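Local coordinates for protein D-xylonate dehydratase (Caulobacter crescentus, PDB 5OYN) that catalyses the dehydration of D-xylonate to 2-dehydro-3-deoxy-D-arabinonate in D-xylose degradation, and of D-gluconate with similar efficiency, using a [2Fe-2S] cluster and magnesium, at residues T149-A155 with D261-L265; I456-R460 with V473-P478. Numbering follows the deposited sequence.

How the contacts relate
Contact 1 comes first along the chain and closes before contact 2 opens. Their centres lie about 40 Å apart on opposite sides of the chain's centre, and their nearest atoms are about 27 Å apart, so they do not touch. Contact 1 lies in the N-terminal region of the dehydratase family. There it joins the connection from helix 141-151 to strand 155-159, outermost of the parallel sheet within this chain, with the start of helix 264-267. Contact 2 lies in the C-terminal region and covers strand 455-460 of the mixed sheet. The two share no sheet or helix. Contact 2 begins beside the magnesium ligand E472, whereas contact 1 lies away from the cluster and metal sites.

Contact 1: residues T149-A155 with D261-L265; sequences TTVNIPA and DVKPL
T149 to V151 form the last turn of helix 141-151. T149 rests its CG2 on P264 CB at 3.6 Å, and the two CA atoms are 5.4 Å apart. N152 then leaves the helix with positive phi (63/62). Its side chain (chi1 t) reaches the backbone at the start of the short helix 264-267: L265 N donates a nearly straight hydrogen bond to N152 OD1, 2.9 Å long. The same N152 OD1 lies 3.1 Å from K263 CB and 3.2 Å from P264 CD. N152 ND2 is hydrogen-bonded to D590 OD1, near the C-terminal end of the chain. From I153 the backbone is extended. I153 O sits 3.1 Å from P264 CD, while the I153 side chain starts away from the second segment. P154 runs beside K263, CA to CA 4.1 Å, and P154 CA makes a CA-H...O contact of 3.4 Å with V262 O. A155 CB closes on P264 CG at 4.2 Å. In the second segment D261 has positive phi (66/38), and K263 NZ forms a salt bridge of 2.5 Å to D261 OD1. This buried packing lies at the return from helix to strand in the beta-alpha-beta crossover 130-135, 141-151, 155-159 of the parallel sheet.

Contact 2: residues I456-R460 with V473-P478; sequences ILVIR and VVNMQP
The most unusual feature is an inverse gamma turn centred on N475 (phi/psi -71/60) in the segment that covers the strand. It is closed by a very short hydrogen bond, M476 N to V474 O, of 2.5 Å. V474 and M476 flank N475 in the turn, and the side chains of both meet the strand. Residues 456-460 are extended, and residues 473-478 are irregular. The segments face each other through side chains, without hydrogen bonds between them. L457 CA is 6.9 Å from M476 CA, and I459 CA is 6.6 Å from V474 CA, so the two chains run in opposite directions. L457 and I459 point toward the loop, while V458 and R460 point away.

M476 (m, t, m) folds its methyl group onto the strand. M476 CE lies 3.5 Å from L457 O, 3.5 Å from I459 CG2 and 4.0 Å from L457 CB. I459 (chi1 t, chi2 t) also places CD1 3.7 Å from V473 CG2, and CG2 4.0 Å from V474 CG2. L457 (m, t) reaches further along the loop, with CD1 3.7 Å from Q477 O. V473 follows the magnesium ligand E472, and its side chain is about 11 Å from the bound ion. The segment therefore starts next to the metal site and continues as apolar packing on the sheet.

Strand 455-460 runs between parallel neighbours 426-435 and 492-494 in the mixed sheet. R460 forms a salt bridge with D435 of strand 426-435. M476 also touches F434 of that strand and Y440 of helix 436-443, while Q477 lies against helix 177-187.

Contact 1: residues T149-A155 with D261-L265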
loop_
_atom_site.group_PDB
_atom_site.type_symbol
_atom_site.label_atom_id
_atom_site.label_comp_id
_atom_site.label_asym_id
_atom_site.label_seq_id
_atom_site.Cartn_x
_atom_site.Cartn_y
_atom_site.Cartn_z
ATOM N N THR A 149 16.876 -7.516 -23.860
ATOM C CA THR A 149 17.981 -8.083 -24.625
ATOM C C THR A 149 18.782 -6.998 -25.335
ATOM O O THR A 149 20.016 -7.069 -25.366
ATOM C CB THR A 149 17.501 -9.138 -25.631
ATOM O OG1 THR A 149 16.984 -8.498 -26.796
ATOM C CG2 THR A 149 16.442 -10.016 -25.046
ATOM N N THR A 150 18.109 -5.989 -25.902
ATOM C CA THR A 150 18.821 -4.857 -26.490
ATOM C C THR A 150 19.857 -4.310 -25.525
ATOM O O THR A 150 21.003 -4.045 -25.901
ATOM C CB THR A 150 17.845 -3.750 -26.887
ATOM O OG1 THR A 150 16.999 -4.200 -27.953
ATOM C CG2 THR A 150 18.598 -2.521 -27.345
ATOM N N VAL A 151 19.473 -4.143 -24.262
ATOM C CA VAL A 151 20.429 -3.659 -23.278
ATOM C C VAL A 151 21.318 -4.795 -22.803
ATOM O O VAL A 151 22.527 -4.613 -22.608
ATOM C CB VAL A 151 19.684 -2.972 -22.125
ATOM C CG1 VAL A 151 20.631 -2.672 -20.964
ATOM C CG2 VAL A 151 19.030 -1.703 -22.641
ATOM N N ASN A 152 20.744 -5.982 -22.638
ATOM C CA ASN A 152 21.492 -7.192 -22.299
ATOM C C ASN A 152 22.165 -7.061 -20.934
ATOM O O ASN A 152 23.388 -7.098 -20.807
ATOM C CB ASN A 152 22.518 -7.542 -23.386
ATOM C CG ASN A 152 22.961 -8.994 -23.322
ATOM O OD1 ASN A 152 22.157 -9.889 -23.057
ATOM N ND2 ASN A 152 24.241 -9.237 -23.577
ATOM N N ILE A 153 21.333 -6.894 -19.910
ATOM C CA ILE A 153 21.756 -7.122 -18.527
ATOM C C ILE A 153 20.972 -8.335 -18.041
ATOM O O ILE A 153 19.909 -8.630 -18.608
ATOM C CB ILE A 153 21.515 -5.890 -17.640
ATOM C CG1 ILE A 153 20.096 -5.354 -17.818
ATOM C CG2 ILE A 153 22.510 -4.796 -17.942
ATOM C CD1 ILE A 153 19.622 -4.509 -16.631
ATOM N N PRO A 154 21.442 -9.072 -17.034
ATOM C CA PRO A 154 20.716 -10.282 -16.613
ATOM C C PRO A 154 19.261 -9.971 -16.277
ATOM O O PRO A 154 18.957 -9.023 -15.549
ATOM C CB PRO A 154 21.498 -10.763 -15.387
ATOM C CG PRO A 154 22.834 -10.098 -15.478
ATOM C CD PRO A 154 22.638 -8.820 -16.212
ATOM N N ALA A 155 18.357 -10.770 -16.848
ATOM C CA ALA A 155 16.922 -10.538 -16.798
ATOM C C ALA A 155 16.207 -11.826 -16.426
ATOM O O ALA A 155 16.766 -12.917 -16.523
ATOM C CB ALA A 155 16.394 -10.032 -18.139
ATOM N N ASP A 261 26.302 -13.438 -14.003
ATOM C CA ASP A 261 26.397 -12.663 -15.238
ATOM C C ASP A 261 25.693 -13.357 -16.413
ATOM O O ASP A 261 26.153 -13.288 -17.554
ATOM C CB ASP A 261 27.862 -12.367 -15.566
ATOM C CG ASP A 261 28.041 -11.090 -16.358
ATOM O OD1 ASP A 261 27.165 -10.202 -16.276
ATOM O OD2 ASP A 261 29.064 -10.984 -17.073
ATOM N N VAL A 262 24.553 -14.000 -16.150
ATOM C CA VAL A 262 23.775 -14.683 -17.190
ATOM C C VAL A 262 22.844 -13.671 -17.858
ATOM O O VAL A 262 21.758 -13.380 -17.350
ATOM C CB VAL A 262 22.981 -15.859 -16.622
ATOM C CG1 VAL A 262 22.198 -16.542 -17.728
ATOM C CG2 VAL A 262 23.888 -16.826 -15.900
ATOM N N LYS A 263 23.246 -13.166 -19.027
ATOM C CA LYS A 263 22.517 -12.188 -19.826
ATOM C C LYS A 263 21.502 -12.853 -20.759
ATOM O O LYS A 263 21.565 -14.063 -21.014
ATOM C CB LYS A 263 23.500 -11.360 -20.653
ATOM C CG LYS A 263 24.417 -10.459 -19.835
ATOM C CD LYS A 263 25.454 -9.796 -20.736
ATOM C CE LYS A 263 26.449 -8.992 -19.938
ATOM N NZ LYS A 263 26.626 -9.630 -18.603
ATOM N N PRO A 264 20.531 -12.081 -21.269
ATOM C CA PRO A 264 19.616 -12.636 -22.284
ATOM C C PRO A 264 20.323 -13.227 -23.495
ATOM O O PRO A 264 19.967 -14.326 -23.944
ATOM C CB PRO A 264 18.748 -11.425 -22.670
ATOM C CG PRO A 264 18.806 -10.513 -21.520
ATOM C CD PRO A 264 20.098 -10.758 -20.792
ATOM N N LEU A 265 21.315 -12.519 -24.051
ATOM C CA LEU A 265 22.007 -13.006 -25.243
ATOM C C LEU A 265 22.689 -14.354 -25.015
ATOM O O LEU A 265 23.064 -15.015 -25.987
ATOM C CB LEU A 265 23.026 -11.961 -25.723
ATOM C CG LEU A 265 22.424 -10.765 -26.477
ATOM C CD1 LEU A 265 23.452 -9.705 -26.805
ATOM C CD2 LEU A 265 21.693 -11.197 -27.749
#

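Contact 2: residues I456-R460 with V473-P478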
loop_
_atom_site.group_PDB
_atom_site.type_symbol
_atom_site.label_atom_id
_atom_site.label_comp_id
_atom_site.label_asym_id
_atom_site.label_seq_id
_atom_site.Cartn_x
_atom_site.Cartn_y
_atom_site.Cartn_z
ATOM N N ILE A 456 -15.413 -16.561 -48.946
ATOM C CA ILE A 456 -14.323 -16.378 -47.994
ATOM C C ILE A 456 -14.251 -14.894 -47.639
ATOM O O ILE A 456 -14.091 -14.043 -48.523
ATOM C CB ILE A 456 -12.974 -16.893 -48.540
ATOM C CG1 ILE A 456 -11.826 -16.466 -47.625
ATOM C CG2 ILE A 456 -12.732 -16.423 -49.980
ATOM C CD1 ILE A 456 -10.557 -17.230 -47.862
ATOM N N LEU A 457 -14.383 -14.582 -46.350
ATOM C CA LEU A 457 -14.424 -13.193 -45.916
ATOM C C LEU A 457 -13.011 -12.640 -45.780
ATOM O O LEU A 457 -12.145 -13.246 -45.138
ATOM C CB LEU A 457 -15.196 -13.067 -44.608
ATOM C CG LEU A 457 -16.565 -13.766 -44.664
ATOM C CD1 LEU A 457 -17.162 -13.917 -43.271
ATOM C CD2 LEU A 457 -17.537 -13.040 -45.599
ATOM N N VAL A 458 -12.776 -11.502 -46.415
ATOM C CA VAL A 458 -11.447 -10.932 -46.542
ATOM C C VAL A 458 -11.501 -9.513 -46.008
ATOM O O VAL A 458 -12.447 -8.769 -46.295
ATOM C CB VAL A 458 -10.948 -10.951 -48.009
ATOM C CG1 VAL A 458 -9.623 -10.212 -48.148
ATOM C CG2 VAL A 458 -10.796 -12.374 -48.507
ATOM N N ILE A 459 -10.493 -9.143 -45.222
ATOM C CA ILE A 459 -10.391 -7.808 -44.656
ATOM C C ILE A 459 -8.988 -7.294 -44.934
ATOM O O ILE A 459 -8.016 -8.051 -44.848
ATOM C CB ILE A 459 -10.710 -7.811 -43.141
ATOM C CG1 ILE A 459 -10.643 -6.394 -42.566
ATOM C CG2 ILE A 459 -9.785 -8.759 -42.390
ATOM C CD1 ILE A 459 -11.533 -6.196 -41.360
ATOM N N ARG A 460 -8.885 -6.014 -45.293
ATOM C CA ARG A 460 -7.606 -5.414 -45.648
ATOM C C ARG A 460 -7.509 -4.018 -45.049
ATOM O O ARG A 460 -8.517 -3.393 -44.706
ATOM C CB ARG A 460 -7.403 -5.343 -47.173
ATOM C CG ARG A 460 -8.469 -4.530 -47.902
ATOM C CD ARG A 460 -7.919 -3.792 -49.124
ATOM N NE ARG A 460 -9.018 -3.351 -49.984
ATOM C CZ ARG A 460 -9.360 -3.933 -51.132
ATOM N NH1 ARG A 460 -8.676 -4.977 -51.576
ATOM N NH2 ARG A 460 -10.387 -3.470 -51.835
ATOM N N VAL A 473 -8.911 -8.091 -36.071
ATOM C CA VAL A 473 -10.212 -7.955 -36.740
ATOM C C VAL A 473 -10.488 -9.034 -37.791
ATOM O O VAL A 473 -11.466 -8.935 -38.544
ATOM C CB VAL A 473 -10.353 -6.564 -37.392
ATOM C CG1 VAL A 473 -10.410 -5.467 -36.331
ATOM C CG2 VAL A 473 -9.235 -6.322 -38.400
ATOM N N VAL A 474 -9.658 -10.078 -37.845
ATOM C CA VAL A 474 -9.805 -11.061 -38.913
ATOM C C VAL A 474 -10.856 -12.121 -38.575
ATOM O O VAL A 474 -11.465 -12.701 -39.484
ATOM C CB VAL A 474 -8.445 -11.700 -39.244
ATOM C CG1 VAL A 474 -8.601 -12.817 -40.270
ATOM C CG2 VAL A 474 -7.479 -10.642 -39.779
ATOM N N ASN A 475 -11.113 -12.394 -37.295
ATOM C CA ASN A 475 -12.098 -13.426 -36.970
ATOM C C ASN A 475 -13.519 -12.960 -37.305
ATOM O O ASN A 475 -14.388 -12.900 -36.426
ATOM C CB ASN A 475 -11.981 -13.865 -35.498
ATOM C CG ASN A 475 -12.021 -12.699 -34.503
ATOM O OD1 ASN A 475 -11.358 -11.676 -34.685
ATOM N ND2 ASN A 475 -12.786 -12.870 -33.430
ATOM N N MET A 476 -13.759 -12.649 -38.586
ATOM C CA MET A 476 -15.074 -12.231 -39.065
ATOM C C MET A 476 -16.069 -13.384 -39.018
ATOM O O MET A 476 -15.714 -14.537 -39.279
ATOM C CB MET A 476 -14.973 -11.707 -40.496
ATOM C CG MET A 476 -14.351 -10.328 -40.618
ATOM S SD MET A 476 -13.852 -9.885 -42.305
ATOM C CE MET A 476 -12.459 -10.986 -42.502
ATOM N N GLN A 477 -17.339 -13.064 -38.704
ATOM C CA GLN A 477 -18.350 -14.111 -38.604
ATOM C C GLN A 477 -19.292 -14.097 -39.815
ATOM O O GLN A 477 -19.446 -13.063 -40.478
ATOM C CB GLN A 477 -19.167 -13.968 -37.312
ATOM C CG GLN A 477 -20.098 -12.765 -37.244
ATOM C CD GLN A 477 -21.046 -12.848 -36.052
ATOM O OE1 GLN A 477 -20.689 -13.383 -34.995
ATOM N NE2 GLN A 477 -22.259 -12.325 -36.214
ATOM N N PRO A 478 -19.925 -15.231 -40.131
ATOM C CA PRO A 478 -20.874 -15.281 -41.248
ATOM C C PRO A 478 -21.977 -14.252 -41.089
ATOM O O PRO A 478 -22.247 -13.785 -39.973
ATOM C CB PRO A 478 -21.441 -16.706 -41.161
ATOM C CG PRO A 478 -20.399 -17.492 -40.475
ATOM C CD PRO A 478 -19.727 -16.558 -39.521
#